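Local structure of glycoside hydrolase family 43 (Halothermothrix orenii, 4QQS) at residues I12-P18 and L29-S33; N36-K40 and F71-E75. The protein hydrolyses O-glycosidic bonds, with alpha-L-arabinofuranosidase activity, and probably takes part in the breakdown of xylan. Residues are numbered along the deposited sequence.

Both contacts belong to the five-bladed beta-propeller of this enzyme and lie with their centres about 9 Å apart. Interaction 1 pairs the two innermost strands of one blade; interaction 2 packs the next strand of that blade against the first strand of the following blade. Two hydrogen bonds tie them together: Ala73 N with Thr32 OG1 (2.8 Å) and Lys40 N with Ser33 OG (3.0 Å). Asp17 of interaction 1, the predicted proton acceptor, has its side chain about 4 Å from that of Ala73 and about 6 Å from the sodium ion, nearest atoms in each case. Glu75 of interaction 2 binds that ion, so the two contacts border the same central pocket.

Interaction 1. Residues I12-P18 and L29-S33; sequences ITGIGDP and LYATS
Strands 16-18 and 29-32 form part of an antiparallel hairpin, their axes 4.7 Å apart at closest and their directions 160° apart. Leu29 (chi1 t, chi2 p) points toward the partner and fills an apolar niche: its CD2 lies 3.5 Å from Ile12 CD1 and its CD1 3.6 Å from Pro18 CB. Tyr30 (chi1 m) sets its CB sideways, and its OH hydrogen-bonds to Pro106 O. Ala31 is small enough for its CB to sit 3.3 Å from Gly16 O and 4.1 Å from Ile15 CB. At Thr32 the strands join as a hydrogen-bonded pair with Gly16, CA atoms 4.9 Å apart: Gly16 N donates to Thr32 O at 3.0 Å, and the return bond, Thr32 N to Gly16 O at 2.9 Å, is weak. Beyond Gly16, Asp17 takes a left-handed backbone conformation (phi 68°, psi 59°). Its chi1 is m, as is that of Thr32, whose OG1 donates to Asp17 OD1 at 2.6 Å. Ser33 (chi1 p) turns its OG back to Ala31 O, 2.8 Å away, while a water joins Ser33 O (3.0 Å) to Gly14 O (2.8 Å). Gly14 and Ile15 both face Arg285 in a G1 bulge, where positive phi (70°) suits glycine. Asp17 is the predicted general base of this propeller hydrolase, and a weak hydrogen bond between its OD2 and His273 NE2 adds to the threonine bond. A short bond donated to OD1 holds the carboxylate in place and is expected to stabilise its charged form, consistent with a proton acceptor.

Interaction 2. Residues N36-K40 and F71-E75; sequences NRGFK and FWAPE. With NA (sodium ion), chain D.
Strands 38-40 and 72-75 do not pair: their axes pass 8.1 Å apart at an angle of 62°, and side chains fill the gap. Asn36 and Arg37 point their CB atoms away and contribute backbone, with Asn36 C 3.7 Å and Arg37 N 3.5 Å from Phe71 CD1. Arg37, extended through chi1 to chi3 (all t), salt-bridges Asp58. Gly38, fully extended (phi 169°, psi -154°), sets its N over the face of the Phe71 ring, 3.8 Å from CG; with no side chain, the backbone can lie this close. Gly38 O and Phe71 O share a water, 2.8 Å from each. The contact joins neighbouring blades of the beta-propeller, since strand 72-79 opens the blade after that of 38-44. Phe39 (chi1 m) is the main wedge, directed toward 71-75: its CZ lies 3.6 Å from Phe71 CB, and its CE2 lies at the edge of the Phe71 ring (chi1 m). Pro74, whose rigid, puckered ring offers CH groups, covers one face of Phe39 in a CH-pi contact, CB 3.8 Å from the ring centroid. Past Ala73 (phi 53°, psi 67°), Glu75 OE2 coordinates the sodium ion at 2.1 Å, alongside His256 and four waters. One of these waters donates a hydrogen bond to Ala73 O at 3.2 Å.

Interaction 1. Residues I12-P18 and L29-S33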
loop_
_atom_site.group_PDB
_atom_site.type_symbol
_atom_site.label_atom_id
_atom_site.label_comp_id
_atom_site.label_asym_id
_atom_site.label_seq_id
_atom_site.Cartn_x
_atom_site.Cartn_y
_atom_site.Cartn_z
ATOM N N ILE A 12 13.029 4.393 10.322
ATOM C CA ILE A 12 11.654 4.712 10.634
ATOM C C ILE A 12 10.974 3.467 11.177
ATOM O O ILE A 12 10.820 2.484 10.461
ATOM C CB ILE A 12 10.914 5.193 9.381
ATOM C CG1 ILE A 12 11.577 6.449 8.813
ATOM C CG2 ILE A 12 9.457 5.473 9.701
ATOM C CD1 ILE A 12 11.115 6.781 7.425
ATOM N N THR A 13 10.612 3.507 12.452
ATOM C CA THR A 13 9.976 2.385 13.111
ATOM C C THR A 13 8.635 2.827 13.676
ATOM O O THR A 13 8.263 3.997 13.602
ATOM C CB THR A 13 10.862 1.794 14.219
ATOM O OG1 THR A 13 10.939 2.732 15.297
ATOM C CG2 THR A 13 12.268 1.463 13.693
ATOM N N GLY A 14 7.890 1.865 14.204
ATOM C CA GLY A 14 6.561 2.127 14.723
ATOM C C GLY A 14 5.560 2.448 13.628
ATOM O O GLY A 14 4.575 3.157 13.872
ATOM N N ILE A 15 5.798 1.920 12.430
ATOM C CA ILE A 15 4.932 2.193 11.302
ATOM C C ILE A 15 4.419 0.914 10.673
ATOM O O ILE A 15 4.760 -0.190 11.104
ATOM C CB ILE A 15 5.630 3.102 10.255
ATOM C CG1 ILE A 15 6.890 2.468 9.659
ATOM C CG2 ILE A 15 5.979 4.430 10.892
ATOM C CD1 ILE A 15 6.708 1.333 8.657
ATOM N N GLY A 16 3.588 1.082 9.644
ATOM C CA GLY A 16 3.304 0.035 8.686
ATOM C C GLY A 16 2.903 0.683 7.375
ATOM O O GLY A 16 2.577 1.864 7.334
ATOM N N ASP A 17 2.923 -0.078 6.298
ATOM C CA ASP A 17 2.208 0.258 5.080
ATOM C C ASP A 17 2.809 1.498 4.402
ATOM O O ASP A 17 2.142 2.508 4.196
ATOM C CB ASP A 17 0.716 0.430 5.377
ATOM C CG ASP A 17 0.163 -0.677 6.270
ATOM O OD1 ASP A 17 -0.619 -0.351 7.197
ATOM O OD2 ASP A 17 0.510 -1.852 6.050
ATOM N N PRO A 18 4.094 1.431 4.051
ATOM C CA PRO A 18 4.763 2.629 3.530
ATOM C C PRO A 18 4.409 2.946 2.084
ATOM O O PRO A 18 4.660 2.136 1.199
ATOM C CB PRO A 18 6.240 2.260 3.644
ATOM C CG PRO A 18 6.265 0.783 3.477
ATOM C CD PRO A 18 5.042 0.315 4.218
ATOM N N LEU A 29 6.917 9.983 1.866
ATOM C CA LEU A 29 6.493 8.726 2.435
ATOM C C LEU A 29 5.379 8.984 3.428
ATOM O O LEU A 29 5.535 9.791 4.335
ATOM C CB LEU A 29 7.680 8.081 3.155
ATOM C CG LEU A 29 7.380 6.981 4.184
ATOM C CD1 LEU A 29 6.982 5.766 3.444
ATOM C CD2 LEU A 29 8.563 6.690 5.071
ATOM N N TYR A 30 4.264 8.286 3.249
ATOM C CA TYR A 30 3.123 8.330 4.149
ATOM C C TYR A 30 2.938 6.914 4.665
ATOM O O TYR A 30 3.095 5.967 3.906
ATOM C CB TYR A 30 1.857 8.782 3.409
ATOM C CG TYR A 30 2.021 10.047 2.595
ATOM C CD1 TYR A 30 2.525 10.002 1.306
ATOM C CD2 TYR A 30 1.685 11.287 3.114
ATOM C CE1 TYR A 30 2.683 11.138 0.551
ATOM C CE2 TYR A 30 1.839 12.441 2.356
ATOM C CZ TYR A 30 2.345 12.352 1.072
ATOM O OH TYR A 30 2.523 13.460 0.282
ATOM N N ALA A 31 2.591 6.741 5.933
ATOM C CA ALA A 31 2.486 5.405 6.500
ATOM C C ALA A 31 1.475 5.360 7.618
ATOM O O ALA A 31 1.174 6.377 8.250
ATOM C CB ALA A 31 3.848 4.930 7.022
ATOM N N THR A 32 0.958 4.163 7.877
ATOM C CA THR A 32 0.304 3.881 9.152
ATOM C C THR A 32 1.302 4.243 10.251
ATOM O O THR A 32 2.455 3.817 10.217
ATOM C CB THR A 32 -0.086 2.405 9.240
ATOM O OG1 THR A 32 -0.928 2.095 8.130
ATOM C CG2 THR A 32 -0.797 2.102 10.534
ATOM N N SER A 33 0.869 5.069 11.196
ATOM C CA SER A 33 1.807 5.724 12.090
ATOM C C SER A 33 1.043 6.143 13.340
ATOM O O SER A 33 0.957 5.368 14.296
ATOM C CB SER A 33 2.496 6.877 11.335
ATOM O OG SER A 33 1.562 7.709 10.648
HETATM O O HOH W 1 1.861 2.565 13.761
#

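Interaction 2. Residues N36-K40 and F71-E75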
loop_
_atom_site.group_PDB
_atom_site.type_symbol
_atom_site.label_atom_id
_atom_site.label_comp_id
_atom_site.label_asym_id
_atom_site.label_seq_id
_atom_site.Cartn_x
_atom_site.Cartn_y
_atom_site.Cartn_z
ATOM N N ASN A 36 -4.201 6.505 16.163
ATOM C CA ASN A 36 -5.382 7.063 16.813
ATOM C C ASN A 36 -5.846 8.369 16.181
ATOM O O ASN A 36 -6.898 8.891 16.551
ATOM C CB ASN A 36 -5.121 7.293 18.299
ATOM C CG ASN A 36 -4.953 6.006 19.073
ATOM O OD1 ASN A 36 -5.368 4.937 18.634
ATOM N ND2 ASN A 36 -4.371 6.113 20.254
ATOM N N ARG A 37 -5.084 8.900 15.226
ATOM C CA ARG A 37 -5.235 10.298 14.841
ATOM C C ARG A 37 -5.050 10.648 13.351
ATOM O O ARG A 37 -5.753 11.511 12.824
ATOM C CB ARG A 37 -4.256 11.114 15.715
ATOM C CG ARG A 37 -4.196 12.593 15.437
ATOM C CD ARG A 37 -3.304 13.314 16.416
ATOM N NE ARG A 37 -3.326 14.732 16.122
ATOM C CZ ARG A 37 -2.977 15.683 16.971
ATOM N NH1 ARG A 37 -2.584 15.372 18.200
ATOM N NH2 ARG A 37 -3.034 16.950 16.591
ATOM N N GLY A 38 -4.085 10.045 12.668
ATOM C CA GLY A 38 -3.778 10.484 11.323
ATOM C C GLY A 38 -2.488 9.876 10.817
ATOM O O GLY A 38 -2.084 8.798 11.247
ATOM N N PHE A 39 -1.846 10.569 9.885
ATOM C CA PHE A 39 -0.712 10.014 9.163
ATOM C C PHE A 39 0.442 10.973 9.092
ATOM O O PHE A 39 0.297 12.103 8.619
ATOM C CB PHE A 39 -1.129 9.594 7.745
ATOM C CG PHE A 39 -2.323 8.695 7.745
ATOM C CD1 PHE A 39 -2.194 7.372 8.129
ATOM C CD2 PHE A 39 -3.576 9.180 7.420
ATOM C CE1 PHE A 39 -3.296 6.554 8.197
ATOM C CE2 PHE A 39 -4.693 8.370 7.492
ATOM C CZ PHE A 39 -4.552 7.053 7.878
ATOM N N LYS A 40 1.596 10.479 9.525
ATOM C CA LYS A 40 2.857 11.168 9.352
ATOM C C LYS A 40 3.333 11.092 7.909
ATOM O O LYS A 40 3.002 10.172 7.154
ATOM C CB LYS A 40 3.915 10.551 10.265
ATOM C CG LYS A 40 3.674 10.820 11.740
ATOM C CD LYS A 40 4.646 10.087 12.637
ATOM C CE LYS A 40 4.537 10.588 14.069
ATOM N NZ LYS A 40 5.297 9.759 15.035
ATOM N N PHE A 71 -6.581 4.501 12.136
ATOM C CA PHE A 71 -6.180 5.228 10.933
ATOM C C PHE A 71 -5.066 4.452 10.242
ATOM O O PHE A 71 -3.949 4.383 10.765
ATOM C CB PHE A 71 -5.718 6.652 11.297
ATOM C CG PHE A 71 -6.850 7.576 11.645
ATOM C CD1 PHE A 71 -7.394 7.594 12.927
ATOM C CD2 PHE A 71 -7.395 8.426 10.695
ATOM C CE1 PHE A 71 -8.445 8.430 13.225
ATOM C CE2 PHE A 71 -8.447 9.260 11.006
ATOM C CZ PHE A 71 -8.964 9.254 12.267
ATOM N N TRP A 72 -5.381 3.850 9.090
ATOM C CA TRP A 72 -4.457 2.951 8.406
ATOM C C TRP A 72 -4.246 3.298 6.943
ATOM O O TRP A 72 -5.163 3.737 6.239
ATOM C CB TRP A 72 -4.952 1.490 8.434
ATOM C CG TRP A 72 -5.196 0.896 9.774
ATOM C CD1 TRP A 72 -4.708 1.314 10.979
ATOM C CD2 TRP A 72 -6.032 -0.231 10.043
ATOM N NE1 TRP A 72 -5.200 0.509 11.988
ATOM C CE2 TRP A 72 -6.026 -0.440 11.436
ATOM C CE3 TRP A 72 -6.790 -1.081 9.241
ATOM C CZ2 TRP A 72 -6.748 -1.471 12.040
ATOM C CZ3 TRP A 72 -7.512 -2.096 9.845
ATOM C CH2 TRP A 72 -7.490 -2.279 11.228
ATOM N N ALA A 73 -3.024 3.005 6.504
ATOM C CA ALA A 73 -2.633 2.791 5.102
ATOM C C ALA A 73 -3.024 3.924 4.156
ATOM O O ALA A 73 -3.830 3.743 3.237
ATOM C CB ALA A 73 -3.131 1.433 4.608
ATOM N N PRO A 74 -2.401 5.090 4.352
ATOM C CA PRO A 74 -2.649 6.241 3.493
ATOM C C PRO A 74 -1.937 6.096 2.156
ATOM O O PRO A 74 -0.822 5.567 2.109
ATOM C CB PRO A 74 -2.032 7.388 4.288
ATOM C CG PRO A 74 -0.869 6.755 4.970
ATOM C CD PRO A 74 -1.359 5.364 5.352
ATOM N N GLU A 75 -2.550 6.590 1.093
ATOM C CA GLU A 75 -1.886 6.651 -0.205
ATOM C C GLU A 75 -2.210 7.986 -0.831
ATOM O O GLU A 75 -3.323 8.484 -0.683
ATOM C CB GLU A 75 -2.350 5.544 -1.124
ATOM C CG GLU A 75 -2.047 4.163 -0.637
ATOM C CD GLU A 75 -2.020 3.152 -1.800
ATOM O OE1 GLU A 75 -2.157 3.550 -2.971
ATOM O OE2 GLU A 75 -1.870 1.948 -1.554
HETATM NA NA NA D . -1.450 0.542 -0.070
HETATM O O HOH W 2 -1.797 6.045 11.276
HETATM O O HOH W 3 -3.177 1.435 1.058
HETATM O O HOH W 4 0.115 -1.376 -0.867
HETATM O O HOH W 5 0.177 1.837 0.511
HETATM O O HOH W 6 -3.295 -0.758 -0.805
#